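Local coordinates for immunomodulatory active chitinase (Trichuris suis, PDB 6G9C), which probably binds and hydrolyses chitin as a family 18 glycosyl hydrolase and displays immunomodulatory properties in inflammatory lung disease, at residues E82-I86 with D87-P91. Sequence-based numbering, arbitrary orientation.
Sequences EWNDI and DVLYP
Asn-84 O takes the amide N-H of both Val-88 (3.0 Å) and Leu-89 (2.9 Å), the second nearly straight at 163°, in the opening wide, pi-type turn of helix 85-94, part of the TIM-barrel fold of the family 18 chitinases. One residue on, Asp-85 O repeats the i to i+5 step with Tyr-90 N at 2.7 Å. A type I turn from Glu-82 to Asp-85 leads into the helix, and Asp-85 OD2 accepts the Glu-82 N-H, which comes from above the carboxylate plane. Asp-85 CB lies over one face of the Tyr-90 ring, a CH-pi contact 3.9 Å from the centroid; CG beside the backbone N (chi1 -81°) turns the carboxylate back toward Glu-82 N, its plane nearly parallel to the ring, and OD1 is held by Tyr-67. Ile-86 CG1 packs against Tyr-90 CE2, while Tyr-67 and Phe-145 meet the tyrosine edge-to-face. Leu-89 lies across the Asn-84 amide, CG near ND2 and CD1 near OD1; that ND2 hydrogen-bonds to Gln-44 OE1. Pro-91, lacking an N-H, kinks the helix and puts CD against Ile-86 O. Two waters bridge the segments: one links Trp-83 O to Asp-87 N, the other donates to Asp-85 OD2 and accepts from Tyr-90 OH, both at 2.7 Å.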
ATOM      1  N   GLU A  82      -3.583 -20.133   6.401  1.00 39.25           N
ATOM      2  CA  GLU A  82      -4.323 -19.857   7.622  1.00 43.41           C
ATOM      3  C   GLU A  82      -5.621 -19.135   7.293  1.00 46.77           C
ATOM      4  O   GLU A  82      -5.693 -18.341   6.349  1.00 44.94           O
ATOM      5  CB  GLU A  82      -3.492 -19.020   8.599  1.00 43.80           C
ATOM      6  CG  GLU A  82      -2.338 -19.778   9.260  1.00 40.05           C
ATOM      7  CD  GLU A  82      -2.812 -20.947  10.115  1.00 41.94           C
ATOM      8  OE1 GLU A  82      -3.963 -20.926  10.590  1.00 43.59           O
ATOM      9  OE2 GLU A  82      -2.031 -21.895  10.314  1.00 46.35           O
ATOM     10  N   TRP A  83      -6.644 -19.417   8.102  1.00 43.60           N
ATOM     11  CA  TRP A  83      -7.993 -18.921   7.868  1.00 49.77           C
ATOM     12  C   TRP A  83      -8.059 -17.406   7.739  1.00 51.91           C
ATOM     13  O   TRP A  83      -9.020 -16.889   7.158  1.00 49.70           O
ATOM     14  CB  TRP A  83      -8.901 -19.369   9.014  1.00 50.13           C
ATOM     15  CG  TRP A  83      -8.582 -18.666  10.297  1.00 54.47           C
ATOM     16  CD1 TRP A  83      -7.584 -18.978  11.183  1.00 48.21           C
ATOM     17  CD2 TRP A  83      -9.248 -17.515  10.832  1.00 58.40           C
ATOM     18  NE1 TRP A  83      -7.597 -18.095  12.239  1.00 55.83           N
ATOM     19  CE2 TRP A  83      -8.609 -17.190  12.049  1.00 55.36           C
ATOM     20  CE3 TRP A  83     -10.324 -16.729  10.403  1.00 60.44           C
ATOM     21  CZ2 TRP A  83      -9.011 -16.113  12.839  1.00 55.47           C
ATOM     22  CZ3 TRP A  83     -10.722 -15.662  11.188  1.00 62.79           C
ATOM     23  CH2 TRP A  83     -10.069 -15.364  12.392  1.00 59.16           C
ATOM     24  N   ASN A  84      -7.077 -16.677   8.277  1.00 45.45           N
ATOM     25  CA  ASN A  84      -7.119 -15.219   8.282  1.00 41.50           C
ATOM     26  C   ASN A  84      -5.943 -14.597   7.537  1.00 42.81           C
ATOM     27  O   ASN A  84      -5.621 -13.430   7.777  1.00 44.21           O
ATOM     28  CB  ASN A  84      -7.193 -14.684   9.720  1.00 39.56           C
ATOM     29  CG  ASN A  84      -6.029 -15.146  10.592  1.00 42.31           C
ATOM     30  OD1 ASN A  84      -5.319 -16.090  10.254  1.00 40.60           O
ATOM     31  ND2 ASN A  84      -5.843 -14.483  11.733  1.00 40.53           N
ATOM     32  N   ASP A  85      -5.290 -15.345   6.643  1.00 42.64           N
ATOM     33  CA  ASP A  85      -4.184 -14.783   5.867  1.00 35.55           C
ATOM     34  C   ASP A  85      -4.668 -13.635   4.985  1.00 44.81           C
ATOM     35  O   ASP A  85      -4.245 -12.481   5.146  1.00 40.49           O
ATOM     36  CB  ASP A  85      -3.531 -15.867   5.003  1.00 36.45           C
ATOM     37  CG  ASP A  85      -2.550 -16.742   5.772  1.00 38.54           C
ATOM     38  OD1 ASP A  85      -1.899 -16.249   6.717  1.00 40.84           O
ATOM     39  OD2 ASP A  85      -2.430 -17.936   5.416  1.00 39.20           O
ATOM     40  N   ILE A  86      -5.559 -13.944   4.036  1.00 42.35           N
ATOM     41  CA  ILE A  86      -6.005 -12.958   3.052  1.00 40.18           C
ATOM     42  C   ILE A  86      -6.755 -11.823   3.727  1.00 41.60           C
ATOM     43  O   ILE A  86      -6.548 -10.647   3.402  1.00 43.92           O
ATOM     44  CB  ILE A  86      -6.872 -13.637   1.977  1.00 44.09           C
ATOM     45  CG1 ILE A  86      -6.002 -14.455   1.027  1.00 42.91           C
ATOM     46  CG2 ILE A  86      -7.684 -12.605   1.208  1.00 50.25           C
ATOM     47  CD1 ILE A  86      -6.784 -15.513   0.258  1.00 45.39           C
ATOM     48  N   ASP A  87      -7.616 -12.150   4.696  1.00 42.81           N
ATOM     49  CA  ASP A  87      -8.477 -11.149   5.315  1.00 47.25           C
ATOM     50  C   ASP A  87      -7.749 -10.266   6.324  1.00 49.87           C
ATOM     51  O   ASP A  87      -8.115  -9.097   6.479  1.00 53.24           O
ATOM     52  CB  ASP A  87      -9.665 -11.838   5.993  1.00 54.56           C
ATOM     53  CG  ASP A  87     -10.672 -12.379   4.992  1.00 59.41           C
ATOM     54  OD1 ASP A  87     -10.555 -12.039   3.798  1.00 58.16           O
ATOM     55  OD2 ASP A  87     -11.574 -13.146   5.396  1.00 63.76           O
ATOM     56  N   VAL A  88      -6.740 -10.783   7.031  1.00 44.97           N
ATOM     57  CA  VAL A  88      -6.199 -10.049   8.173  1.00 44.81           C
ATOM     58  C   VAL A  88      -4.686  -9.889   8.080  1.00 43.22           C
ATOM     59  O   VAL A  88      -4.165  -8.768   8.110  1.00 40.48           O
ATOM     60  CB  VAL A  88      -6.585 -10.738   9.498  1.00 45.61           C
ATOM     61  CG1 VAL A  88      -5.997  -9.991  10.676  1.00 40.70           C
ATOM     62  CG2 VAL A  88      -8.104 -10.817   9.643  1.00 53.70           C
ATOM     63  N   LEU A  89      -3.967 -11.005   7.958  1.00 35.83           N
ATOM     64  CA  LEU A  89      -2.522 -10.966   8.149  1.00 34.75           C
ATOM     65  C   LEU A  89      -1.783 -10.401   6.939  1.00 34.51           C
ATOM     66  O   LEU A  89      -0.855  -9.601   7.115  1.00 34.95           O
ATOM     67  CB  LEU A  89      -2.000 -12.365   8.497  1.00 33.14           C
ATOM     68  CG  LEU A  89      -2.530 -12.965   9.800  1.00 38.80           C
ATOM     69  CD1 LEU A  89      -1.841 -14.307  10.040  1.00 39.59           C
ATOM     70  CD2 LEU A  89      -2.309 -12.005  10.995  1.00 35.29           C
ATOM     71  N   TYR A  90      -2.134 -10.825   5.716  1.00 37.16           N
ATOM     72  CA  TYR A  90      -1.523 -10.216   4.532  1.00 35.11           C
ATOM     73  C   TYR A  90      -1.647  -8.697   4.551  1.00 38.79           C
ATOM     74  O   TYR A  90      -0.616  -8.014   4.418  1.00 36.17           O
ATOM     75  CB  TYR A  90      -2.140 -10.727   3.216  1.00 32.18           C
ATOM     76  CG  TYR A  90      -1.902 -12.174   2.825  1.00 31.54           C
ATOM     77  CD1 TYR A  90      -1.006 -12.993   3.515  1.00 32.08           C
ATOM     78  CD2 TYR A  90      -2.593 -12.719   1.742  1.00 33.39           C
ATOM     79  CE1 TYR A  90      -0.814 -14.325   3.124  1.00 32.53           C
ATOM     80  CE2 TYR A  90      -2.411 -14.024   1.359  1.00 30.79           C
ATOM     81  CZ  TYR A  90      -1.521 -14.825   2.042  1.00 31.86           C
ATOM     82  OH  TYR A  90      -1.371 -16.135   1.623  1.00 35.53           O
ATOM     83  N   PRO A  91      -2.838  -8.103   4.693  1.00 42.83           N
ATOM     84  CA  PRO A  91      -2.895  -6.635   4.705  1.00 45.41           C
ATOM     85  C   PRO A  91      -2.225  -6.041   5.921  1.00 45.93           C
ATOM     86  O   PRO A  91      -1.704  -4.924   5.833  1.00 40.74           O
ATOM     87  CB  PRO A  91      -4.398  -6.332   4.686  1.00 44.22           C
ATOM     88  CG  PRO A  91      -5.024  -7.524   5.258  1.00 50.86           C
ATOM     89  CD  PRO A  91      -4.185  -8.688   4.823  1.00 50.92           C
TER
HETATM   90  O   HOH W   1      -8.431 -14.836   5.064  1.00 40.55           O
HETATM   91  O   HOH W   2      -0.619 -17.952   3.420  1.00 33.54           O